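Lysyl oxidase (PDB 1W7C) probably oxidises primary amines, among them the side chains of peptidyl lysines, to aldehydes with the help of copper and a topaquinone cofactor. Local coordinates at residues 152-155 with 156-160; 227-231 with 232-236; 477-480 with 481-485; 620-624 with 625-629. All coordinates share one frame; numbering follows the deposited sequence.

Contact 1: 152-155 with 156-160. With NAG (2-acetamido-2-deoxy-beta-D-glucopyranose), chain R.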
loop_
_atom_site.group_PDB
_atom_site.type_symbol
_atom_site.label_atom_id
_atom_site.label_comp_id
_atom_site.label_asym_id
_atom_site.label_seq_id
_atom_site.Cartn_x
_atom_site.Cartn_y
_atom_site.Cartn_z
ATOM N N THR A 152 1.988 -35.181 -38.453
ATOM C CA THR A 152 2.378 -35.924 -39.659
ATOM C C THR A 152 3.765 -36.531 -39.466
ATOM O O THR A 152 4.505 -36.136 -38.593
ATOM C CB THR A 152 2.394 -35.018 -40.906
ATOM O OG1 THR A 152 3.360 -33.963 -40.734
ATOM C CG2 THR A 152 1.051 -34.328 -41.103
ATOM N N THR A 153 4.120 -37.484 -40.304
ATOM C CA THR A 153 5.446 -38.076 -40.241
ATOM C C THR A 153 6.542 -36.999 -40.306
ATOM O O THR A 153 7.482 -37.018 -39.503
ATOM C CB THR A 153 5.591 -39.089 -41.394
ATOM O OG1 THR A 153 4.604 -40.127 -41.261
ATOM C CG2 THR A 153 6.929 -39.821 -41.331
ATOM N N ILE A 154 6.406 -36.052 -41.235
ATOM C CA ILE A 154 7.396 -34.972 -41.396
ATOM C C ILE A 154 7.422 -34.030 -40.188
ATOM O O ILE A 154 8.489 -33.742 -39.663
ATOM C CB ILE A 154 7.162 -34.180 -42.706
ATOM C CG1 ILE A 154 7.494 -35.060 -43.915
ATOM C CG2 ILE A 154 8.036 -32.915 -42.749
ATOM C CD1 ILE A 154 6.979 -34.515 -45.243
ATOM N N MET A 155 6.261 -33.555 -39.738
ATOM C CA MET A 155 6.264 -32.623 -38.615
ATOM C C MET A 155 6.688 -33.266 -37.301
ATOM O O MET A 155 7.277 -32.594 -36.472
ATOM C CB MET A 155 4.932 -31.881 -38.482
ATOM C CG MET A 155 4.763 -30.761 -39.497
ATOM S SD MET A 155 6.146 -29.565 -39.542
ATOM C CE MET A 155 6.100 -28.928 -37.861
ATOM N N ARG A 156 6.427 -34.561 -37.110
ATOM C CA ARG A 156 6.924 -35.252 -35.918
ATOM C C ARG A 156 8.454 -35.201 -35.901
ATOM O O ARG A 156 9.056 -34.938 -34.863
ATOM C CB ARG A 156 6.432 -36.705 -35.874
ATOM C CG ARG A 156 4.970 -36.875 -35.535
ATOM C CD ARG A 156 4.507 -38.332 -35.611
ATOM N NE ARG A 156 5.221 -39.147 -34.632
ATOM C CZ ARG A 156 4.914 -39.214 -33.343
ATOM N NH1 ARG A 156 3.871 -38.552 -32.869
ATOM N NH2 ARG A 156 5.640 -39.962 -32.525
ATOM N N ASP A 157 9.065 -35.422 -37.061
ATOM C CA ASP A 157 10.522 -35.381 -37.193
ATOM C C ASP A 157 11.075 -33.962 -36.978
ATOM O O ASP A 157 12.054 -33.786 -36.269
ATOM C CB ASP A 157 10.969 -35.940 -38.557
ATOM C CG ASP A 157 12.410 -36.415 -38.546
ATOM O OD1 ASP A 157 13.275 -35.723 -39.124
ATOM O OD2 ASP A 157 12.765 -37.468 -37.974
ATOM N N VAL A 158 10.426 -32.964 -37.574
ATOM C CA VAL A 158 10.801 -31.557 -37.400
ATOM C C VAL A 158 10.748 -31.167 -35.924
ATOM O O VAL A 158 11.706 -30.613 -35.371
ATOM C CB VAL A 158 9.863 -30.610 -38.199
ATOM C CG1 VAL A 158 10.064 -29.153 -37.785
ATOM C CG2 VAL A 158 10.103 -30.762 -39.705
ATOM N N LEU A 159 9.626 -31.464 -35.280
ATOM C CA LEU A 159 9.453 -31.081 -33.888
ATOM C C LEU A 159 10.483 -31.756 -32.972
ATOM O O LEU A 159 11.078 -31.090 -32.134
ATOM C CB LEU A 159 8.038 -31.372 -33.423
ATOM C CG LEU A 159 6.923 -30.521 -34.040
ATOM C CD1 LEU A 159 5.564 -31.150 -33.690
ATOM C CD2 LEU A 159 6.997 -29.060 -33.565
ATOM N N GLU A 160 10.698 -33.060 -33.117
ATOM C CA GLU A 160 11.667 -33.755 -32.266
ATOM C C GLU A 160 13.078 -33.247 -32.525
ATOM O O GLU A 160 13.853 -33.068 -31.602
ATOM C CB GLU A 160 11.599 -35.277 -32.449
ATOM C CG GLU A 160 12.522 -36.018 -31.488
ATOM C CD GLU A 160 12.200 -37.483 -31.336
ATOM O OE1 GLU A 160 11.656 -38.071 -32.285
ATOM O OE2 GLU A 160 12.503 -38.045 -30.264
HETATM C C1 NAG R . 0.355 -39.005 -33.633
HETATM C C2 NAG R . -0.896 -39.594 -32.931
HETATM C C3 NAG R . -0.597 -40.949 -32.280
HETATM C C4 NAG R . 0.094 -41.864 -33.283
HETATM C C5 NAG R . 1.280 -41.155 -33.931
HETATM C C6 NAG R . 1.938 -42.079 -34.951
HETATM C C7 NAG R . -2.592 -38.117 -31.899
HETATM C C8 NAG R . -2.937 -37.305 -30.677
HETATM N N2 NAG R . -1.373 -38.665 -31.914
HETATM O O3 NAG R . -1.784 -41.577 -31.826
HETATM O O4 NAG R . 0.539 -43.045 -32.649
HETATM O O5 NAG R . 0.852 -39.957 -34.552
HETATM O O6 NAG R . 2.450 -41.329 -36.025
HETATM O O7 NAG R . -3.413 -38.230 -32.806
#

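Contact 2: 227-231 with 232-236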
loop_
_atom_site.group_PDB
_atom_site.type_symbol
_atom_site.label_atom_id
_atom_site.label_comp_id
_atom_site.label_asym_id
_atom_site.label_seq_id
_atom_site.Cartn_x
_atom_site.Cartn_y
_atom_site.Cartn_z
ATOM N N GLU A 227 2.319 -20.690 -41.798
ATOM C CA GLU A 227 3.724 -20.527 -41.477
ATOM C C GLU A 227 4.153 -21.383 -40.317
ATOM O O GLU A 227 3.368 -21.625 -39.391
ATOM C CB GLU A 227 4.030 -19.063 -41.108
ATOM C CG GLU A 227 3.714 -18.062 -42.186
ATOM C CD GLU A 227 3.864 -16.620 -41.733
ATOM O OE1 GLU A 227 3.851 -15.716 -42.610
ATOM O OE2 GLU A 227 4.002 -16.386 -40.506
ATOM N N TYR A 228 5.409 -21.834 -40.390
ATOM C CA TYR A 228 6.175 -22.264 -39.222
ATOM C C TYR A 228 7.269 -21.246 -38.993
ATOM O O TYR A 228 7.907 -20.811 -39.943
ATOM C CB TYR A 228 6.768 -23.660 -39.451
ATOM C CG TYR A 228 5.702 -24.714 -39.546
ATOM C CD1 TYR A 228 5.391 -25.336 -40.754
ATOM C CD2 TYR A 228 4.948 -25.032 -38.421
ATOM C CE1 TYR A 228 4.380 -26.285 -40.815
ATOM C CE2 TYR A 228 3.939 -25.956 -38.475
ATOM C CZ TYR A 228 3.654 -26.585 -39.666
ATOM O OH TYR A 228 2.640 -27.519 -39.674
ATOM N N ILE A 229 7.488 -20.862 -37.743
ATOM C CA ILE A 229 8.438 -19.811 -37.418
ATOM C C ILE A 229 9.371 -20.343 -36.345
ATOM O O ILE A 229 8.915 -20.812 -35.307
ATOM C CB ILE A 229 7.705 -18.547 -36.939
ATOM C CG1 ILE A 229 6.782 -18.003 -38.032
ATOM C CG2 ILE A 229 8.701 -17.499 -36.441
ATOM C CD1 ILE A 229 5.712 -17.083 -37.524
ATOM N N TYR A 230 10.674 -20.254 -36.606
ATOM C CA TYR A 230 11.684 -20.780 -35.700
ATOM C C TYR A 230 12.953 -19.979 -35.883
ATOM O O TYR A 230 13.368 -19.715 -37.010
ATOM C CB TYR A 230 11.921 -22.275 -35.952
ATOM C CG TYR A 230 12.991 -22.865 -35.055
ATOM C CD1 TYR A 230 12.702 -23.265 -33.753
ATOM C CD2 TYR A 230 14.298 -23.000 -35.505
ATOM C CE1 TYR A 230 13.672 -23.792 -32.943
ATOM C CE2 TYR A 230 15.281 -23.534 -34.701
ATOM C CZ TYR A 230 14.968 -23.924 -33.426
ATOM O OH TYR A 230 15.934 -24.451 -32.618
ATOM N N ASN A 231 13.555 -19.554 -34.771
ATOM C CA ASN A 231 14.755 -18.713 -34.807
ATOM C C ASN A 231 14.556 -17.504 -35.729
ATOM O O ASN A 231 15.426 -17.155 -36.509
ATOM C CB ASN A 231 15.987 -19.541 -35.209
ATOM C CG ASN A 231 17.290 -18.774 -35.059
ATOM O OD1 ASN A 231 17.423 -17.884 -34.201
ATOM N ND2 ASN A 231 18.284 -19.134 -35.893
ATOM N N ASN A 232 13.371 -16.899 -35.626
ATOM C CA ASN A 232 12.986 -15.694 -36.368
ATOM C C ASN A 232 12.964 -15.828 -37.896
ATOM O O ASN A 232 12.971 -14.829 -38.594
ATOM C CB ASN A 232 13.863 -14.503 -35.944
ATOM C CG ASN A 232 13.561 -14.045 -34.543
ATOM O OD1 ASN A 232 12.415 -13.646 -34.262
ATOM N ND2 ASN A 232 14.552 -14.118 -33.642
ATOM N N LYS A 233 12.890 -17.068 -38.365
ATOM C CA LYS A 233 12.779 -17.384 -39.782
ATOM C C LYS A 233 11.398 -17.962 -40.061
ATOM O O LYS A 233 10.855 -18.675 -39.259
ATOM C CB LYS A 233 13.883 -18.362 -40.191
ATOM C CG LYS A 233 15.277 -17.767 -39.998
ATOM C CD LYS A 233 16.359 -18.582 -40.688
ATOM C CE LYS A 233 17.769 -18.116 -40.301
ATOM N NZ LYS A 233 18.079 -16.785 -40.872
ATOM N N VAL A 234 10.846 -17.599 -41.211
ATOM C CA VAL A 234 9.514 -18.004 -41.637
ATOM C C VAL A 234 9.607 -19.054 -42.732
ATOM O O VAL A 234 10.297 -18.841 -43.737
ATOM C CB VAL A 234 8.708 -16.798 -42.167
ATOM C CG1 VAL A 234 7.303 -17.216 -42.566
ATOM C CG2 VAL A 234 8.662 -15.673 -41.111
ATOM N N TYR A 235 8.862 -20.142 -42.541
ATOM C CA TYR A 235 8.750 -21.229 -43.503
ATOM C C TYR A 235 7.283 -21.352 -43.889
ATOM O O TYR A 235 6.407 -21.251 -43.037
ATOM C CB TYR A 235 9.282 -22.528 -42.885
ATOM C CG TYR A 235 10.696 -22.389 -42.400
ATOM C CD1 TYR A 235 10.971 -21.953 -41.108
ATOM C CD2 TYR A 235 11.766 -22.662 -43.239
ATOM C CE1 TYR A 235 12.282 -21.784 -40.670
ATOM C CE2 TYR A 235 13.065 -22.503 -42.819
ATOM C CZ TYR A 235 13.332 -22.070 -41.532
ATOM O OH TYR A 235 14.649 -21.919 -41.113
ATOM N N THR A 236 7.009 -21.571 -45.170
ATOM C CA THR A 236 5.620 -21.602 -45.628
ATOM C C THR A 236 5.076 -23.012 -45.783
ATOM O O THR A 236 3.920 -23.180 -46.137
ATOM C CB THR A 236 5.457 -20.819 -46.927
ATOM O OG1 THR A 236 6.354 -21.328 -47.912
ATOM C CG2 THR A 236 5.852 -19.357 -46.745
HETATM O O HOH W 1 15.015 -21.463 -38.478
HETATM O O HOH W 2 17.159 -15.117 -34.451
HETATM O O HOH W 3 17.188 -15.667 -38.005
#

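Contact 3: 477-480 with 481-485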
loop_
_atom_site.group_PDB
_atom_site.type_symbol
_atom_site.label_atom_id
_atom_site.label_comp_id
_atom_site.label_asym_id
_atom_site.label_seq_id
_atom_site.Cartn_x
_atom_site.Cartn_y
_atom_site.Cartn_z
ATOM N N LEU A 477 13.895 -10.421 -19.172
ATOM C CA LEU A 477 15.152 -10.845 -18.604
ATOM C C LEU A 477 15.339 -12.342 -18.806
ATOM O O LEU A 477 14.385 -13.087 -18.811
ATOM C CB LEU A 477 15.176 -10.511 -17.100
ATOM C CG LEU A 477 14.975 -9.023 -16.754
ATOM C CD1 LEU A 477 14.883 -8.829 -15.303
ATOM C CD2 LEU A 477 16.092 -8.187 -17.355
ATOM N N LYS A 478 16.582 -12.759 -19.001
ATOM C CA LYS A 478 16.902 -14.178 -19.018
ATOM C C LYS A 478 16.904 -14.703 -17.605
ATOM O O LYS A 478 17.767 -14.347 -16.804
ATOM C CB LYS A 478 18.264 -14.411 -19.662
ATOM C CG LYS A 478 18.567 -15.883 -19.880
ATOM C CD LYS A 478 19.990 -16.061 -20.412
ATOM C CE LYS A 478 20.410 -17.510 -20.397
ATOM N NZ LYS A 478 21.764 -17.676 -21.002
ATOM N N ILE A 479 15.909 -15.518 -17.285
ATOM C CA ILE A 479 15.709 -15.998 -15.916
ATOM C C ILE A 479 15.933 -17.500 -15.757
ATOM O O ILE A 479 15.907 -18.008 -14.642
ATOM C CB ILE A 479 14.308 -15.618 -15.397
ATOM C CG1 ILE A 479 13.202 -16.248 -16.256
ATOM C CG2 ILE A 479 14.184 -14.078 -15.326
ATOM C CD1 ILE A 479 11.781 -16.044 -15.697
ATOM N N HIS A 480 16.179 -18.196 -16.867
ATOM C CA HIS A 480 16.660 -19.571 -16.757
ATOM C C HIS A 480 17.424 -19.839 -18.069
ATOM O O HIS A 480 17.538 -18.939 -18.926
ATOM C CB HIS A 480 15.510 -20.557 -16.456
ATOM C CG HIS A 480 15.982 -21.855 -15.879
ATOM N ND1 HIS A 480 16.224 -22.960 -16.663
ATOM C CD2 HIS A 480 16.268 -22.220 -14.610
ATOM C CE1 HIS A 480 16.679 -23.943 -15.898
ATOM N NE2 HIS A 480 16.696 -23.523 -14.645
ATOM N N ASP A 481 18.012 -21.025 -18.218
ATOM C CA ASP A 481 18.987 -21.252 -19.280
ATOM C C ASP A 481 18.473 -20.841 -20.653
ATOM O O ASP A 481 19.220 -20.237 -21.424
ATOM C CB ASP A 481 19.381 -22.735 -19.375
ATOM C CG ASP A 481 20.007 -23.277 -18.102
ATOM O OD1 ASP A 481 21.093 -23.893 -18.194
ATOM O OD2 ASP A 481 19.481 -23.181 -16.981
ATOM N N VAL A 482 17.219 -21.176 -20.969
ATOM C CA VAL A 482 16.617 -20.776 -22.242
ATOM C C VAL A 482 15.254 -20.119 -22.053
ATOM O O VAL A 482 14.376 -20.214 -22.924
ATOM C CB VAL A 482 16.542 -21.944 -23.256
ATOM C CG1 VAL A 482 17.948 -22.377 -23.645
ATOM C CG2 VAL A 482 15.717 -23.082 -22.726
ATOM N N LEU A 483 15.137 -19.345 -20.974
ATOM C CA LEU A 483 13.848 -18.778 -20.574
ATOM C C LEU A 483 13.935 -17.273 -20.379
ATOM O O LEU A 483 14.822 -16.790 -19.679
ATOM C CB LEU A 483 13.371 -19.402 -19.271
ATOM C CG LEU A 483 11.908 -19.162 -18.902
ATOM C CD1 LEU A 483 11.006 -19.777 -19.948
ATOM C CD2 LEU A 483 11.547 -19.677 -17.532
ATOM N N SER A 484 13.013 -16.550 -21.010
ATOM C CA SER A 484 12.796 -15.136 -20.748
ATOM C C SER A 484 11.587 -14.925 -19.851
ATOM O O SER A 484 10.561 -15.549 -20.045
ATOM C CB SER A 484 12.472 -14.440 -22.044
ATOM O OG SER A 484 12.303 -13.063 -21.802
ATOM N N GLY A 485 11.701 -13.983 -18.915
ATOM C CA GLY A 485 10.533 -13.468 -18.195
ATOM C C GLY A 485 9.771 -12.413 -19.006
ATOM O O GLY A 485 9.912 -11.192 -18.815
HETATM O O HOH W 4 15.374 -23.053 -19.355
#

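Contact 4: 620-624 with 625-629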
loop_
_atom_site.group_PDB
_atom_site.type_symbol
_atom_site.label_atom_id
_atom_site.label_comp_id
_atom_site.label_asym_id
_atom_site.label_seq_id
_atom_site.Cartn_x
_atom_site.Cartn_y
_atom_site.Cartn_z
ATOM N N THR A 620 -13.314 -10.285 -26.683
ATOM C CA THR A 620 -11.883 -10.434 -26.956
ATOM C C THR A 620 -11.504 -10.662 -28.418
ATOM O O THR A 620 -10.522 -10.088 -28.891
ATOM C CB THR A 620 -11.267 -11.502 -26.047
ATOM O OG1 THR A 620 -9.838 -11.469 -26.103
ATOM C CG2 THR A 620 -11.653 -12.925 -26.409
ATOM N N ASN A 621 -12.288 -11.478 -29.149
ATOM C CA ASN A 621 -11.997 -11.734 -30.582
ATOM C C ASN A 621 -12.621 -10.745 -31.547
ATOM O O ASN A 621 -12.330 -10.779 -32.745
ATOM C CB ASN A 621 -12.387 -13.160 -30.947
ATOM C CG ASN A 621 -11.674 -14.191 -30.108
ATOM O OD1 ASN A 621 -10.437 -14.155 -29.987
ATOM N ND2 ASN A 621 -12.429 -15.104 -29.505
ATOM N N ALA A 622 -13.491 -9.887 -31.046
ATOM C CA ALA A 622 -14.181 -8.910 -31.889
ATOM C C ALA A 622 -13.380 -7.612 -31.882
ATOM O O ALA A 622 -13.690 -6.645 -31.178
ATOM C CB ALA A 622 -15.615 -8.706 -31.388
ATOM N N LEU A 623 -12.284 -7.618 -32.645
ATOM C CA LEU A 623 -11.208 -6.666 -32.423
ATOM C C LEU A 623 -11.596 -5.220 -32.729
ATOM O O LEU A 623 -11.115 -4.308 -32.074
ATOM C CB LEU A 623 -9.990 -7.049 -33.262
ATOM C CG LEU A 623 -9.341 -8.416 -32.993
ATOM C CD1 LEU A 623 -8.188 -8.668 -33.972
ATOM C CD2 LEU A 623 -8.887 -8.566 -31.521
ATOM N N TYR A 624 -12.441 -5.021 -33.741
ATOM C CA TYR A 624 -12.800 -3.701 -34.233
ATOM C C TYR A 624 -14.237 -3.280 -33.880
ATOM O O TYR A 624 -14.528 -2.088 -33.742
ATOM C CB TYR A 624 -12.519 -3.584 -35.751
ATOM C CG TYR A 624 -11.043 -3.731 -36.016
ATOM C CD1 TYR A 624 -10.497 -4.980 -36.325
ATOM C CD2 TYR A 624 -10.185 -2.666 -35.853
ATOM C CE1 TYR A 624 -9.134 -5.148 -36.489
ATOM C CE2 TYR A 624 -8.803 -2.815 -36.039
ATOM C CZ TYR A 624 -8.285 -4.057 -36.363
ATOM O OH TYR A 624 -6.920 -4.227 -36.500
ATOM N N ASP A 625 -15.126 -4.264 -33.751
ATOM C CA ASP A 625 -16.541 -4.046 -33.456
ATOM C C ASP A 625 -17.027 -4.881 -32.271
ATOM O O ASP A 625 -17.970 -5.663 -32.405
ATOM C CB ASP A 625 -17.393 -4.340 -34.716
ATOM C CG ASP A 625 -18.832 -3.944 -34.550
ATOM O OD1 ASP A 625 -19.694 -4.517 -35.250
ATOM O OD2 ASP A 625 -19.189 -3.056 -33.758
ATOM N N PRO A 626 -16.395 -4.723 -31.107
ATOM C CA PRO A 626 -16.816 -5.492 -29.935
ATOM C C PRO A 626 -18.211 -5.126 -29.457
ATOM O O PRO A 626 -18.657 -3.997 -29.679
ATOM C CB PRO A 626 -15.778 -5.114 -28.885
ATOM C CG PRO A 626 -15.383 -3.733 -29.265
ATOM C CD PRO A 626 -15.282 -3.807 -30.789
ATOM N N PRO A 627 -18.894 -6.070 -28.834
ATOM C CA PRO A 627 -20.179 -5.779 -28.193
ATOM C C PRO A 627 -20.159 -4.510 -27.366
ATOM O O PRO A 627 -21.077 -3.680 -27.533
ATOM C CB PRO A 627 -20.473 -7.042 -27.398
ATOM C CG PRO A 627 -19.845 -8.120 -28.212
ATOM C CD PRO A 627 -18.546 -7.500 -28.727
ATOM N N VAL A 628 -19.124 -4.328 -26.542
ATOM C CA VAL A 628 -18.920 -3.086 -25.814
ATOM C C VAL A 628 -17.590 -2.462 -26.222
ATOM O O VAL A 628 -16.507 -3.067 -26.041
ATOM C CB VAL A 628 -18.959 -3.314 -24.296
ATOM C CG1 VAL A 628 -18.491 -2.043 -23.560
ATOM C CG2 VAL A 628 -20.363 -3.685 -23.840
ATOM N N ASN A 629 -17.692 -1.252 -26.763
ATOM C CA ASN A 629 -16.557 -0.376 -26.926
ATOM C C ASN A 629 -16.688 0.684 -25.845
ATOM O O ASN A 629 -17.580 1.511 -25.902
ATOM C CB ASN A 629 -16.538 0.230 -28.312
ATOM C CG ASN A 629 -15.304 1.099 -28.544
ATOM O OD1 ASN A 629 -14.768 1.686 -27.595
ATOM N ND2 ASN A 629 -14.857 1.196 -29.795
HETATM O O HOH W 5 -16.042 -0.360 -31.996
#

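Contact 1: 152-155 with 156-160
R156 N donates to T152 O at 2.9 Å, the first turn of backbone bonding in helix 153-163. L159 N to M155 O repeats the bond at the same length, and V158 N to I154 O is also good, whereas D157 N to T153 O is weak, stretched to 3.3 Å. T152 occupies the N-cap position: its OG1 accepts from M155 N at 3.1 Å and so satisfies an amide that has no helical carbonyl before it. The R156 side chain turns back along the helix start, CG resting 3.2 Å from T152 O, and a bend at chi3 (63°) carries the guanidinium to the glycan. NAG C5 lies 3.8 Å above one face of that group, offset toward its rim, while NH1 comes within 3.6 Å of NAG C1. The same NH1 is hydrogen-bonded to N151 OD1 and forms a salt bridge with E168. With an alanine at R156, E168 would probably be left without this cationic mate and the sugar without the flat group packed beside it. On the buried flank, M155 bends at chi2 and chi3 so that CE curls against V158 CG1, 4.0 Å away, and close to L159 CG. Helix 238-246 covers this flank through A238 and L241, with F209 of strand 209-214 touching both M155 and L159.

Contact 2: 227-231 with 232-236
Y228 and Y235 face each other as a hydrogen-bonded antiparallel pair in a tight beta hairpin, whose strands 224-230 and 233-235 are joined by a type I' turn from Y230 to K233. N231 and N232, at the two central turn positions, both adopt left-handed backbone conformations. The Y228-Y235 pair exchanges two backbone bonds, and Y230 and K233 form the second such pair; in the latter, K233 N approaches Y230 O from above the carbonyl plane, 56° out of it. Weaker CA-H...O contacts fill the gaps between these bonds, E227 CA and I229 CA each lying 3.2 Å from their acceptors, Y235 O and K233 O.

Apolar contact is made at the non-hydrogen-bonded pair, where I229 CG1 meets V234 CG2 at 4.3 Å. Beside it the extended E227 side chain crosses V234, whose CG1 lies 3.6 Å from E227 CD. W521 of the second subunit packs on E227, I229 and V234, so this face of the hairpin belongs to the dimer contact. The opposite face carries Y228, Y230 and Y235, and helix 238-246 packs on Y228 and Y235.

Water bridges polar atoms at the turn. One molecule links N231 OD1 to N232 ND2, and those atoms also bond to N468 and T471. Another bridges the main chain and the tyrosine: lying in the plane of the Y235 ring at its edge, it is 2.7 Å from Y235 OH and donates to Y230 O at 2.8 Å.

Contact 3: 477-480 with 481-485
I479 and H480 both direct their backbone N-H groups at L483 O, the classic beta bulge of a short antiparallel hairpin formed by strands 478-480 and 483-484. I479 N gives the firmer bond at 2.9 Å; that from H480 N is weak. L483 N returns a bond to H480 O at 3.2 Å, reaching it from well above the carbonyl plane (73° out of it).

Around the bulge the side chains take distinct courses. I479 holds CG1 between its backbone N and carbonyl carbon (chi1 61°), which folds the branch back across the hairpin until CG1 is 4.0 Å from L483 CD2. K478, fully extended, runs alongside the connection and brings CE near D481 O. The H480 side chain leaves on the same face as L483, their CB atoms 3.7 Å apart. Its CG lies opposite its own backbone N (chi1 -160°), carrying the ring to the turn end of the hairpin, where it stacks on W263 and also meets F566 of the second subunit. D481 is modelled in two conformers; in one of them OD2 lies over a face of the imidazole, a doubtful contact. A leucine in place of H480 would probably lose the stack on W263 and leave the water that joins the imidazole to the backbone without one of its anchors.

The hairpin leads directly toward the copper ligands H488 and H490. The bridging water lies in the imidazole plane at the ring edge, 2.8 Å from H480 ND1, and accepts from V482 N at 3.1 Å.

Contact 4: 620-624 with 625-629
A622 and P626 are folded against each other by an inverse gamma turn centred on A622, part of the irregular loop that runs from strand 602-606 to strand 642-654. The alanine methyl points at the proline backbone, its CB 3.7 Å from P626 CA, and it also touches the next ring at P627 CD, 4.1 Å away. The carbonyl of the same alanine lies over one face of the P626 pyrrolidine: A622 O is 3.3 Å from P626 CD and 3.5 Å from P626 CB. Because P626 N carries no hydrogen, the close approach is packing and not a hydrogen bond. No direct hydrogen bond joins 620-624 to 625-629; the chain bends at the gamma turn, and two consecutive prolines follow at P626 and P627.

The neighbouring side chains turn away from this contact. Y624 and D625 meet only near their bases, and the Y624 ring heads away from the prolines. CG of D625 stands opposite its own backbone N (chi1 -172°), which sends the carboxylate clear of Y624 to a salt bridge with K124 through OD1. L623 likewise points away, toward P177 and L179 of strand 170-180, so the bend presents the methyl of A622 to the prolines and the leucine to that strand.

N629, at the far end, bonds through its side chain to E593, N596 and N631. Its amide also reaches back to the bend by way of a water, which accepts from N629 ND2 and donates to Y624 O, both at 2.9 Å.

In the fold
Along the chain the four contacts follow in series, none nested in or crossing another, and each is a local closure: a helix start, two hairpins and a loop bend. Contacts 1 and 2 touch, M155 CE lying 3.7 Å from Y228 CE2, so helix 153-163 is tied to the five-stranded antiparallel sheet that ends in hairpin 224-235. Contact 3 belongs to the copper amine oxidase enzyme domain, about 22 Å centre to centre from contact 2; both hairpins meet the second subunit. Contact 4 belongs to the same domain, but stands about 34 Å from contact 3 between centres, and joins its loop to strand 170-180, the other outer strand of contact 2's sheet.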